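PDB 4HXF: peptidase S9 prolyl oligopeptidase catalytic domain-containing protein from Pyrococcus horikoshii, which probably acts as a serine peptidase of the acylaminoacyl peptidase type, assembling into a self-compartmentalizing hexamer whose architecture selects substrates. Local coordinates for residues A[412-415]-A[420-423]; A[522-525]-A[529-532]. All blocks are in the same frame, centred on the assembly; numbering follows the deposited sequence.

Contact 1. Residues A[412-415]-A[420-423]; sequences YVNP and GYSE
Asn414 and Tyr421 meet through a hydrogen bond: Asn414 ND2 donates to Tyr421 OH at 3.1 Å, with an N-H...O angle of 159°. The phenol oxygen lies close to the amide plane, while the amide nitrogen sits at the edge of the ring, whose plane is turned 70° from that of the amide. The stronger partners lie outside the two segments, Tyr392 O for ND2 and Asp364 OD2 for the phenol; a neutral amide and a phenol suit this small polar cluster because each can bond to two partners.

Apolar contact is slight. The ring carbon Tyr421 CE1 passes Asn414 CB at 3.9 Å, the two side chains crossing at about a right angle. Tyr421 holds CG anti to its carbonyl carbon (chi1 -57°), which sends the phenol back to the strand end. A phenylalanine at Tyr421 would probably leave Asn414 ND2 and Asp364 each short of one partner.

Strand 409-413 of the alpha/beta-hydrolase sheet runs into this loop, with Asp364 on adjacent strand 361-368; Ser422 then N-caps helix 423-427, and helix 436-451 packs against Val413 and Pro415.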
loop_
_atom_site.group_PDB
_atom_site.type_symbol
_atom_site.label_atom_id
_atom_site.label_comp_id
_atom_site.label_asym_id
_atom_site.label_seq_id
_atom_site.Cartn_x
_atom_site.Cartn_y
_atom_site.Cartn_z
ATOM N N TYR A 412 -17.184 7.743 -50.947
ATOM C CA TYR A 412 -16.675 6.381 -50.732
ATOM C C TYR A 412 -17.419 5.351 -51.654
ATOM O O TYR A 412 -18.607 5.546 -51.984
ATOM C CB TYR A 412 -16.826 5.989 -49.273
ATOM C CG TYR A 412 -18.213 6.008 -48.620
ATOM C CD1 TYR A 412 -18.718 7.131 -47.988
ATOM C CD2 TYR A 412 -19.014 4.908 -48.663
ATOM C CE1 TYR A 412 -19.968 7.089 -47.444
ATOM C CE2 TYR A 412 -20.283 4.878 -48.024
ATOM C CZ TYR A 412 -20.695 6.009 -47.399
ATOM O OH TYR A 412 -21.956 5.909 -46.813
ATOM N N VAL A 413 -16.665 4.350 -52.131
ATOM C CA VAL A 413 -17.266 3.381 -53.060
ATOM C C VAL A 413 -16.921 1.979 -52.624
ATOM O O VAL A 413 -16.043 1.750 -51.790
ATOM C CB VAL A 413 -16.783 3.619 -54.547
ATOM C CG1 VAL A 413 -16.951 5.163 -54.879
ATOM C CG2 VAL A 413 -15.273 3.118 -54.789
ATOM N N ASN A 414 -17.578 1.005 -53.305
ATOM C CA ASN A 414 -17.171 -0.407 -53.156
ATOM C C ASN A 414 -16.478 -0.856 -54.457
ATOM O O ASN A 414 -17.146 -1.252 -55.443
ATOM C CB ASN A 414 -18.388 -1.272 -52.850
ATOM C CG ASN A 414 -18.793 -1.238 -51.387
ATOM O OD1 ASN A 414 -17.918 -1.109 -50.513
ATOM N ND2 ASN A 414 -20.121 -1.418 -51.074
ATOM N N PRO A 415 -15.149 -0.778 -54.501
ATOM C CA PRO A 415 -14.478 -1.166 -55.771
ATOM C C PRO A 415 -14.530 -2.674 -55.909
ATOM O O PRO A 415 -14.847 -3.409 -54.921
ATOM C CB PRO A 415 -13.030 -0.733 -55.547
ATOM C CG PRO A 415 -12.897 -0.649 -54.093
ATOM C CD PRO A 415 -14.223 -0.288 -53.449
ATOM N N GLY A 420 -20.151 -8.053 -50.736
ATOM C CA GLY A 420 -21.481 -7.603 -50.970
ATOM C C GLY A 420 -22.070 -7.790 -52.343
ATOM O O GLY A 420 -23.233 -7.448 -52.622
ATOM N N TYR A 421 -21.298 -8.414 -53.223
ATOM C CA TYR A 421 -21.608 -8.589 -54.600
ATOM C C TYR A 421 -21.325 -10.052 -54.950
ATOM O O TYR A 421 -21.288 -10.915 -54.093
ATOM C CB TYR A 421 -20.747 -7.591 -55.402
ATOM C CG TYR A 421 -21.020 -6.180 -54.921
ATOM C CD1 TYR A 421 -20.261 -5.633 -53.899
ATOM C CD2 TYR A 421 -22.011 -5.400 -55.461
ATOM C CE1 TYR A 421 -20.573 -4.407 -53.364
ATOM C CE2 TYR A 421 -22.281 -4.118 -54.928
ATOM C CZ TYR A 421 -21.499 -3.624 -53.923
ATOM O OH TYR A 421 -21.847 -2.399 -53.407
ATOM N N SER A 422 -21.184 -10.345 -56.233
ATOM C CA SER A 422 -20.884 -11.681 -56.660
ATOM C C SER A 422 -19.543 -12.105 -56.139
ATOM O O SER A 422 -18.607 -11.300 -55.795
ATOM C CB SER A 422 -20.856 -11.869 -58.184
ATOM O OG SER A 422 -19.792 -11.142 -58.804
ATOM N N GLU A 423 -19.349 -13.412 -56.054
ATOM C CA GLU A 423 -18.062 -13.967 -55.727
ATOM C C GLU A 423 -16.965 -13.505 -56.718
ATOM O O GLU A 423 -15.888 -13.101 -56.349
ATOM C CB GLU A 423 -18.083 -15.498 -55.679
ATOM C CG GLU A 423 -16.747 -16.073 -55.285
ATOM C CD GLU A 423 -16.866 -17.536 -54.945
ATOM O OE1 GLU A 423 -16.803 -18.358 -55.843
ATOM O OE2 GLU A 423 -17.234 -17.878 -53.811
#

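Contact 2. Residues A[522-525]-A[529-532]. With HEZ (hexane-1,6-diol), chain N.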
loop_
_atom_site.group_PDB
_atom_site.type_symbol
_atom_site.label_atom_id
_atom_site.label_comp_id
_atom_site.label_asym_id
_atom_site.label_seq_id
_atom_site.Cartn_x
_atom_site.Cartn_y
_atom_site.Cartn_z
ATOM N N TYR A 522 5.290 -8.220 -55.965
ATOM C CA TYR A 522 5.495 -7.782 -54.618
ATOM C C TYR A 522 6.187 -6.421 -54.522
ATOM O O TYR A 522 6.052 -5.729 -53.513
ATOM C CB TYR A 522 6.292 -8.841 -53.816
ATOM C CG TYR A 522 5.335 -9.926 -53.346
ATOM C CD1 TYR A 522 4.910 -10.966 -54.217
ATOM C CD2 TYR A 522 4.851 -9.956 -52.088
ATOM C CE1 TYR A 522 4.069 -11.946 -53.770
ATOM C CE2 TYR A 522 3.946 -10.933 -51.652
ATOM C CZ TYR A 522 3.582 -11.949 -52.513
ATOM O OH TYR A 522 2.650 -12.873 -52.081
ATOM N N ARG A 523 6.952 -6.081 -55.566
ATOM C CA ARG A 523 7.509 -4.731 -55.677
ATOM C C ARG A 523 6.633 -3.845 -56.543
ATOM O O ARG A 523 6.362 -2.689 -56.175
ATOM C CB ARG A 523 8.900 -4.817 -56.341
ATOM C CG ARG A 523 10.005 -5.302 -55.364
ATOM C CD ARG A 523 11.253 -5.663 -56.207
ATOM N NE ARG A 523 11.681 -4.440 -56.929
ATOM C CZ ARG A 523 12.663 -3.613 -56.512
ATOM N NH1 ARG A 523 13.445 -3.908 -55.419
ATOM N NH2 ARG A 523 12.902 -2.506 -57.232
ATOM N N LYS A 524 6.141 -4.361 -57.672
ATOM C CA LYS A 524 5.372 -3.585 -58.596
ATOM C C LYS A 524 4.093 -2.961 -57.996
ATOM O O LYS A 524 3.713 -1.848 -58.403
ATOM C CB LYS A 524 4.937 -4.394 -59.870
ATOM C CG LYS A 524 3.999 -3.680 -60.811
ATOM C CD LYS A 524 3.471 -4.530 -62.018
ATOM C CE LYS A 524 2.213 -3.872 -62.667
ATOM N NZ LYS A 524 1.474 -4.751 -63.656
ATOM N N LEU A 525 3.431 -3.682 -57.117
ATOM C CA LEU A 525 2.231 -3.176 -56.534
ATOM C C LEU A 525 2.390 -2.601 -55.106
ATOM O O LEU A 525 1.411 -2.443 -54.368
ATOM C CB LEU A 525 1.166 -4.253 -56.515
ATOM C CG LEU A 525 0.967 -4.828 -57.915
ATOM C CD1 LEU A 525 -0.003 -6.061 -57.769
ATOM C CD2 LEU A 525 0.504 -3.763 -58.932
ATOM N N PHE A 529 8.026 1.547 -53.274
ATOM C CA PHE A 529 8.947 1.680 -54.392
ATOM C C PHE A 529 8.682 2.930 -55.251
ATOM O O PHE A 529 9.508 3.298 -56.127
ATOM C CB PHE A 529 8.905 0.448 -55.241
ATOM C CG PHE A 529 9.453 -0.696 -54.557
ATOM C CD1 PHE A 529 8.709 -1.455 -53.719
ATOM C CD2 PHE A 529 10.839 -0.893 -54.559
ATOM C CE1 PHE A 529 9.254 -2.453 -52.978
ATOM C CE2 PHE A 529 11.447 -1.900 -53.784
ATOM C CZ PHE A 529 10.613 -2.726 -53.008
ATOM N N TYR A 530 7.543 3.573 -55.034
ATOM C CA TYR A 530 7.137 4.774 -55.760
ATOM C C TYR A 530 7.070 5.989 -54.917
ATOM O O TYR A 530 6.474 7.012 -55.278
ATOM C CB TYR A 530 5.710 4.510 -56.340
ATOM C CG TYR A 530 5.637 3.274 -57.264
ATOM C CD1 TYR A 530 5.281 2.024 -56.757
ATOM C CD2 TYR A 530 5.660 3.395 -58.631
ATOM C CE1 TYR A 530 5.143 0.933 -57.565
ATOM C CE2 TYR A 530 5.440 2.269 -59.474
ATOM C CZ TYR A 530 5.165 1.047 -58.893
ATOM O OH TYR A 530 5.126 -0.051 -59.740
ATOM N N ALA A 531 7.699 5.900 -53.728
ATOM C CA ALA A 531 7.755 7.053 -52.782
ATOM C C ALA A 531 8.198 8.362 -53.409
ATOM O O ALA A 531 7.706 9.397 -52.989
ATOM C CB ALA A 531 8.695 6.636 -51.652
ATOM N N LYS A 532 9.124 8.329 -54.360
ATOM C CA LYS A 532 9.595 9.578 -54.990
ATOM C C LYS A 532 8.468 10.404 -55.631
ATOM O O LYS A 532 8.582 11.586 -55.800
ATOM C CB LYS A 532 10.780 9.323 -55.935
ATOM C CG LYS A 532 10.357 8.593 -57.170
ATOM C CD LYS A 532 11.482 8.344 -58.205
ATOM C CE LYS A 532 11.098 7.122 -59.100
HETATM O O1 HEZ N . 9.195 4.143 -59.445
HETATM C C1 HEZ N . 9.468 3.463 -60.670
HETATM C C2 HEZ N . 9.101 1.968 -60.607
HETATM C C3 HEZ N . 9.199 1.296 -59.245
HETATM C C4 HEZ N . 8.610 -0.113 -59.356
HETATM C C5 HEZ N . 9.444 -1.183 -58.679
HETATM C C6 HEZ N . 10.469 -1.775 -59.620
HETATM O O6 HEZ N . 10.763 -3.103 -59.203
#
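Tyr530 OH donates a short hydrogen bond to Lys524 O, at 2.6 Å, in the carbonyl plane and on a lone pair, with a C=O...O angle of 128°. The bond spans the turn between the two segments. A tyrosine fits because its hydroxyl reaches a carbonyl at the helix end while its ring packs edge-to-face with Trp474.

On the other side of the turn Arg523 lies against the Phe529 ring. Phe529 CE2 sits over one face of the guanidinium, 3.3 Å from Arg523 NH1, although the two planes are 47° apart. Nearer the backbone, Arg523 CG rests over the phenylalanine face, a CH-pi contact of 4.0 Å from CG to the ring centroid. The bend of the arginine chain at chi3 (60°) lets methylene and guanidinium both touch this one ring.

These residues belong to the alpha/beta-hydrolase domain, where the short helix 521-524 ends and the chain turns back through a 3-10 segment before strand 538-543. The site also faces a subunit boundary. Arg523 NH2 bonds to Leu517 O of the second subunit and makes a long, weak ion pair with Glu518 there, and Leu495 of that subunit packs on Phe529. Arginine suits the place because its methylenes cover the phenylalanine while its N-H groups reach the neighbouring chain.

A hexane-1,6-diol, probably from the crystallisation liquor, is an incidental guest between the two aromatic residues. Its O6 meets the edge of the guanidinium as a forked acceptor, 2.8 Å from Arg523 NE and 3.0 Å from Arg523 NH2. The diol's C3 lies over one face of the Tyr530 ring, and at the far end its O1 makes a weak bond to Phe529 O.

In the fold
Following the chain from its N terminus, the beta-propeller sheets come first and the chain then enters the eight-stranded hydrolase sheet. Contact 1 closes a short loop between strand 409-413 and helix 423-427. The chain goes on through helix 436-451, strand 460-465 with the probable nucleophile elbow, and strand 484-488 before contact 2 closes another short turn, between helix 521-524 and the run into strand 538-543. The two loops stand in series, neither nested nor crossed, with centres about 26 Å apart and nearest atoms about 14 Å apart. Contact 1 borders the propeller through His243 and Asp261, whereas contact 2 faces the second subunit of the hexamer.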